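Local coordinates for protein SAG family member (Sag19) (Eimeria tenella, PDB 6ZZB) that is of unknown function but is a major surface antigen of the parasite, with the fold of the CAP protein superfamily, at residues L54-K59 with N137-I142; N108-E113 with D198-H203. One frame throughout, in Å; residues are numbered along the deposited sequence. Where two conformers were deposited one is given.

Overall arrangement
After a short strand at 46-48 the chain enters helix 50-61, where residues 54-59 wait for the start of helix 138-155; contact 1 closes that loop of 77 intervening residues. Before it closes, the chain leaves helix 97-105 through 108-113, the first half of contact 2, whose partner 198-203 comes only at the turn between strands 190-196 and 203-211. The two closures therefore cross rather than nest. Contact 1 ties helix to helix, contact 2 a loop to the tip of a β-hairpin. Contact 2 holds the whole Cys112-Cys199 disulfide, while contact 1 holds Cys138, whose partner Cys53 immediately precedes 54-59. Their centres lie 24 Å apart, their nearest atoms about 9 Å.

Contact 1. Residues L54-K59 with N137-I142; sequences LAIINK and NCNALI
Ile56 meets Asn139 both directly and through a water. The helix is kinked here, where Ile56 N makes no bond to the turn before; instead it donates to the water at 2.9 Å, and that water donates onward from its O to Asn139 OD1 at 2.7 Å. Asn139 was modelled in two conformers, so the bridge is certain only for the conformer described. In that conformer the same OD1 rests against the isoleucine branch point, 3.4 Å from Ile56 CB. The two side chains cross obliquely. With CG1 anti to the backbone N (chi1 -175°), Ile56 has CG2 in the crowded position between N and carbonyl carbon, and this methyl faces Ile142, 4.1 Å from Ile142 CB. What is being joined is a pair of helices packed beside the central sheet of a CAP-type α/β domain, 50-61 and the first turn of 138-155, whose local axes run 37° apart and 9.1 Å at closest approach. Asn137 is the N-cap of the second: its OD1 accepts from Ala140 N at 3.1 Å, the donor standing above the carboxamide plane. The Cys53-Cys138 disulfide staples the same pair, and Ile142 also leans on Cys53 and Leu60 of the first helix. Next comes Ile57, which meets Ile142 CD1 with its CG1, 3.8 Å away, and with its own CD1 slightly farther off. Leu183 of helix 175-183 touches both Ile57 and Ile142, and Ile57 also meets Cys193 of strand 190-196, so this apolar patch is shared by three helices and the sheet.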
loop_
_atom_site.group_PDB
_atom_site.type_symbol
_atom_site.label_atom_id
_atom_site.label_comp_id
_atom_site.label_asym_id
_atom_site.label_seq_id
_atom_site.Cartn_x
_atom_site.Cartn_y
_atom_site.Cartn_z
ATOM N N LEU A 54 -2.128 -10.455 6.077
ATOM C CA LEU A 54 -0.775 -11.028 5.870
ATOM C C LEU A 54 -0.885 -12.339 5.075
ATOM O O LEU A 54 0.012 -12.568 4.272
ATOM C CB LEU A 54 -0.100 -11.211 7.232
ATOM C CG LEU A 54 1.410 -11.392 7.250
ATOM C CD1 LEU A 54 2.132 -10.342 6.437
ATOM C CD2 LEU A 54 1.893 -11.364 8.703
ATOM N N ALA A 55 -1.944 -13.112 5.251
ATOM C CA ALA A 55 -2.112 -14.391 4.514
ATOM C C ALA A 55 -2.153 -14.116 3.011
ATOM O O ALA A 55 -1.423 -14.804 2.273
ATOM C CB ALA A 55 -3.347 -15.129 4.961
ATOM N N ILE A 56 -3.000 -13.190 2.568
ATOM C CA ILE A 56 -3.114 -12.926 1.101
ATOM C C ILE A 56 -1.803 -12.312 0.607
ATOM O O ILE A 56 -1.331 -12.699 -0.480
ATOM C CB ILE A 56 -4.352 -12.088 0.738
ATOM C CG1 ILE A 56 -4.491 -11.946 -0.785
ATOM C CG2 ILE A 56 -4.364 -10.711 1.376
ATOM C CD1 ILE A 56 -4.510 -13.248 -1.524
ATOM N N ILE A 57 -1.174 -11.409 1.347
ATOM C CA ILE A 57 0.104 -10.802 0.907
ATOM C C ILE A 57 1.128 -11.917 0.707
ATOM O O ILE A 57 1.826 -11.952 -0.323
ATOM C CB ILE A 57 0.580 -9.723 1.894
ATOM C CG1 ILE A 57 -0.379 -8.524 1.864
ATOM C CG2 ILE A 57 1.997 -9.323 1.574
ATOM C CD1 ILE A 57 -0.164 -7.512 2.960
ATOM N N ASN A 58 1.246 -12.816 1.681
ATOM C CA ASN A 58 2.289 -13.865 1.602
ATOM C C ASN A 58 1.923 -14.928 0.555
ATOM O O ASN A 58 2.897 -15.454 -0.039
ATOM C CB ASN A 58 2.550 -14.446 2.984
ATOM C CG ASN A 58 3.443 -13.547 3.797
ATOM O OD1 ASN A 58 4.307 -12.851 3.268
ATOM N ND2 ASN A 58 3.287 -13.572 5.114
ATOM N N LYS A 59 0.640 -15.157 0.301
ATOM C CA LYS A 59 0.202 -16.062 -0.798
ATOM C C LYS A 59 0.696 -15.467 -2.122
ATOM O O LYS A 59 1.371 -16.163 -2.917
ATOM C CB LYS A 59 -1.308 -16.254 -0.783
ATOM C CG LYS A 59 -1.831 -17.108 -1.928
ATOM C CD LYS A 59 -3.183 -17.703 -1.656
ATOM C CE LYS A 59 -3.870 -18.187 -2.916
ATOM N NZ LYS A 59 -4.549 -17.067 -3.608
ATOM N N ASN A 137 -12.853 -6.470 3.271
ATOM C CA ASN A 137 -12.390 -7.839 2.964
ATOM C C ASN A 137 -10.959 -7.713 2.430
ATOM O O ASN A 137 -10.820 -7.338 1.260
ATOM C CB ASN A 137 -13.356 -8.495 1.980
ATOM C CG ASN A 137 -12.967 -9.890 1.550
ATOM O OD1 ASN A 137 -11.853 -10.356 1.783
ATOM N ND2 ASN A 137 -13.929 -10.587 0.957
ATOM N N CYS A 138 -9.968 -7.906 3.272
ATOM C CA CYS A 138 -8.562 -7.626 2.867
ATOM C C CYS A 138 -8.198 -8.549 1.702
ATOM O O CYS A 138 -7.548 -8.099 0.742
ATOM C CB CYS A 138 -7.515 -7.789 3.958
ATOM S SG CYS A 138 -6.043 -6.866 3.451
ATOM N N ASN A 139 -8.583 -9.822 1.752
ATOM C CA ASN A 139 -8.314 -10.795 0.666
ATOM C C ASN A 139 -8.845 -10.277 -0.658
ATOM O O ASN A 139 -8.062 -10.245 -1.652
ATOM C CB ASN A 139 -8.970 -12.140 0.940
ATOM C CG ASN A 139 -8.202 -12.865 2.006
ATOM O OD1 ASN A 139 -7.219 -12.337 2.508
ATOM N ND2 ASN A 139 -8.643 -14.056 2.353
ATOM N N ALA A 140 -10.093 -9.847 -0.699
ATOM C CA ALA A 140 -10.708 -9.367 -1.945
ATOM C C ALA A 140 -9.999 -8.079 -2.392
ATOM O O ALA A 140 -9.720 -7.936 -3.581
ATOM C CB ALA A 140 -12.186 -9.153 -1.806
ATOM N N LEU A 141 -9.778 -7.127 -1.493
ATOM C CA LEU A 141 -9.188 -5.835 -1.886
ATOM C C LEU A 141 -7.777 -6.050 -2.424
ATOM O O LEU A 141 -7.442 -5.439 -3.490
ATOM C CB LEU A 141 -9.149 -4.918 -0.678
ATOM C CG LEU A 141 -10.518 -4.429 -0.206
ATOM C CD1 LEU A 141 -10.347 -3.693 1.120
ATOM C CD2 LEU A 141 -11.197 -3.545 -1.228
ATOM N N ILE A 142 -6.934 -6.806 -1.737
ATOM C CA ILE A 142 -5.530 -6.966 -2.173
ATOM C C ILE A 142 -5.497 -7.853 -3.421
ATOM O O ILE A 142 -4.727 -7.540 -4.338
ATOM C CB ILE A 142 -4.652 -7.440 -1.016
ATOM C CG1 ILE A 142 -4.553 -6.323 0.031
ATOM C CG2 ILE A 142 -3.302 -7.889 -1.525
ATOM C CD1 ILE A 142 -3.571 -6.585 1.150
HETATM O O HOH W 1 -5.181 -12.417 4.339
#

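Contact 2. Residues N108-E113 with D198-H203; sequences NVDTCE and DCKAGH. With SO4 (sulfate ion), chain C.
Val109 lies against the backbone of Asp198 and Lys200. Its CG2, anti to the backbone N, presses on Asp198 O at 3.1 Å, a tight fit, and also meets the carboxylate of Asp198, whose OD1 accepts from Gln45 N. The valine carbonyl does the polar work: Lys200 N donates to Val109 O at 2.8 Å, nearly straight (168°). Asn108 shapes the turn leading in, its OD1 accepting from Asp110 N in an Asx turn, while Asn108 O takes both Thr111 N and Cys112 N.

Cys112 makes the covalent link. Its SG joins Cys199 SG at 2.0 Å with a disulfide torsion of -85°, close to the relaxed right-angle value, and its CB sits beside Ala201 O. Gly202 passes close to the carbonyl of Thr111, with a CA-H...O contact of 3.5 Å from Gly202 CA to Thr111 O; its positive phi favours glycine, and a CB here would clash with Thr111 O and Cys112 O. Beyond it a water accepts from His203 N and lies within hydrogen-bonding distance of Cys112 O and a sulfate, probably from the crystallisation liquor, which also takes a very short bond from His203 ND1.

Lys200 lays its aliphatic chain beside Asp110, the two pointing the same way, with CD 3.5 Å from Asp110 OD1. The charges stay apart, Lys200 NZ lying 5.3 Å from Asp110 OD1, so any attraction is probably weak. Ala201 N and His203 O are buried here with no partner in the model. With a single direct hydrogen bond between the segments, the Cys112-Cys199 bond is the durable link between this loop and the hairpin turn, consistent with the oxidising surroundings of a surface antigen.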
loop_
_atom_site.group_PDB
_atom_site.type_symbol
_atom_site.label_atom_id
_atom_site.label_comp_id
_atom_site.label_asym_id
_atom_site.label_seq_id
_atom_site.Cartn_x
_atom_site.Cartn_y
_atom_site.Cartn_z
ATOM N N ASN A 108 -12.704 14.417 8.550
ATOM C CA ASN A 108 -14.142 14.465 8.917
ATOM C C ASN A 108 -14.784 13.142 8.526
ATOM O O ASN A 108 -15.005 12.904 7.330
ATOM C CB ASN A 108 -14.820 15.671 8.284
ATOM C CG ASN A 108 -16.243 15.869 8.756
ATOM O OD1 ASN A 108 -16.742 15.062 9.539
ATOM N ND2 ASN A 108 -16.881 16.926 8.280
ATOM N N VAL A 109 -15.132 12.384 9.571
ATOM C CA VAL A 109 -15.851 11.090 9.399
ATOM C C VAL A 109 -17.154 11.283 8.597
ATOM O O VAL A 109 -17.616 10.337 7.969
ATOM C CB VAL A 109 -16.062 10.447 10.776
ATOM C CG1 VAL A 109 -17.146 11.168 11.587
ATOM C CG2 VAL A 109 -16.390 8.969 10.688
ATOM N N ASP A 110 -17.721 12.495 8.589
ATOM C CA ASP A 110 -18.981 12.789 7.857
ATOM C C ASP A 110 -18.759 12.807 6.346
ATOM O O ASP A 110 -19.735 12.639 5.589
ATOM C CB ASP A 110 -19.629 14.099 8.329
ATOM C CG ASP A 110 -20.086 14.065 9.776
ATOM O OD1 ASP A 110 -20.217 12.961 10.336
ATOM O OD2 ASP A 110 -20.291 15.163 10.357
ATOM N N THR A 111 -17.522 12.998 5.861
ATOM C CA THR A 111 -17.269 13.140 4.413
ATOM C C THR A 111 -16.238 12.125 3.872
ATOM O O THR A 111 -16.402 11.674 2.749
ATOM C CB THR A 111 -16.815 14.559 4.043
ATOM O OG1 THR A 111 -15.518 14.797 4.602
ATOM C CG2 THR A 111 -17.785 15.609 4.545
ATOM N N CYS A 112 -15.185 11.841 4.642
ATOM C CA CYS A 112 -13.986 11.100 4.153
ATOM C C CYS A 112 -13.756 11.472 2.692
ATOM O O CYS A 112 -13.619 10.619 1.841
ATOM C CB CYS A 112 -14.122 9.594 4.346
ATOM S SG CYS A 112 -14.108 9.169 6.093
ATOM N N GLU A 113 -13.681 12.774 2.425
ATOM C CA GLU A 113 -13.776 13.220 1.020
ATOM C C GLU A 113 -12.481 12.996 0.234
ATOM O O GLU A 113 -12.553 12.878 -0.986
ATOM C CB GLU A 113 -14.234 14.668 0.920
ATOM C CG GLU A 113 -13.355 15.651 1.619
ATOM C CD GLU A 113 -12.046 15.969 0.922
ATOM O OE1 GLU A 113 -12.023 15.946 -0.329
ATOM O OE2 GLU A 113 -11.064 16.173 1.614
ATOM N N ASP A 198 -15.177 3.652 9.776
ATOM C CA ASP A 198 -16.453 4.296 10.184
ATOM C C ASP A 198 -16.761 5.528 9.329
ATOM O O ASP A 198 -17.688 6.277 9.704
ATOM C CB ASP A 198 -16.432 4.601 11.674
ATOM C CG ASP A 198 -15.383 5.596 12.098
ATOM O OD1 ASP A 198 -14.524 5.947 11.238
ATOM O OD2 ASP A 198 -15.408 6.019 13.272
ATOM N N CYS A 199 -16.099 5.751 8.196
ATOM C CA CYS A 199 -16.528 6.829 7.269
ATOM C C CYS A 199 -18.040 6.725 7.023
ATOM O O CYS A 199 -18.559 5.630 6.730
ATOM C CB CYS A 199 -15.800 6.735 5.941
ATOM S SG CYS A 199 -14.038 7.155 6.089
ATOM N N LYS A 200 -18.723 7.856 7.110
ATOM C CA LYS A 200 -20.201 7.917 6.894
ATOM C C LYS A 200 -20.548 8.284 5.462
ATOM O O LYS A 200 -21.741 8.243 5.105
ATOM C CB LYS A 200 -20.805 8.939 7.848
ATOM C CG LYS A 200 -20.633 8.601 9.303
ATOM C CD LYS A 200 -21.308 9.624 10.183
ATOM C CE LYS A 200 -21.057 9.414 11.650
ATOM N NZ LYS A 200 -21.610 8.113 12.094
ATOM N N ALA A 201 -19.568 8.685 4.665
ATOM C CA ALA A 201 -19.669 9.022 3.242
ATOM C C ALA A 201 -18.271 8.841 2.655
ATOM O O ALA A 201 -17.347 8.538 3.447
ATOM C CB ALA A 201 -20.136 10.439 3.070
ATOM N N GLY A 202 -18.130 9.046 1.359
ATOM C CA GLY A 202 -16.822 8.915 0.697
ATOM C C GLY A 202 -16.277 7.500 0.785
ATOM O O GLY A 202 -17.030 6.505 0.820
ATOM N N HIS A 203 -14.946 7.379 0.734
ATOM C CA HIS A 203 -14.259 6.073 0.750
ATOM C C HIS A 203 -13.450 5.966 2.034
ATOM O O HIS A 203 -12.677 6.869 2.364
ATOM C CB HIS A 203 -13.367 5.915 -0.481
ATOM C CG HIS A 203 -14.111 5.558 -1.732
ATOM N ND1 HIS A 203 -15.070 6.377 -2.291
ATOM C CD2 HIS A 203 -14.057 4.454 -2.486
ATOM C CE1 HIS A 203 -15.540 5.790 -3.372
ATOM N NE2 HIS A 203 -14.949 4.620 -3.520
HETATM S S SO4 C . -16.196 9.726 -3.251
HETATM O O1 SO4 C . -15.378 10.724 -2.594
HETATM O O2 SO4 C . -15.608 9.400 -4.532
HETATM O O3 SO4 C . -17.529 10.251 -3.447
HETATM O O4 SO4 C . -16.273 8.533 -2.439
HETATM O O HOH W 2 -13.638 9.736 -0.777
#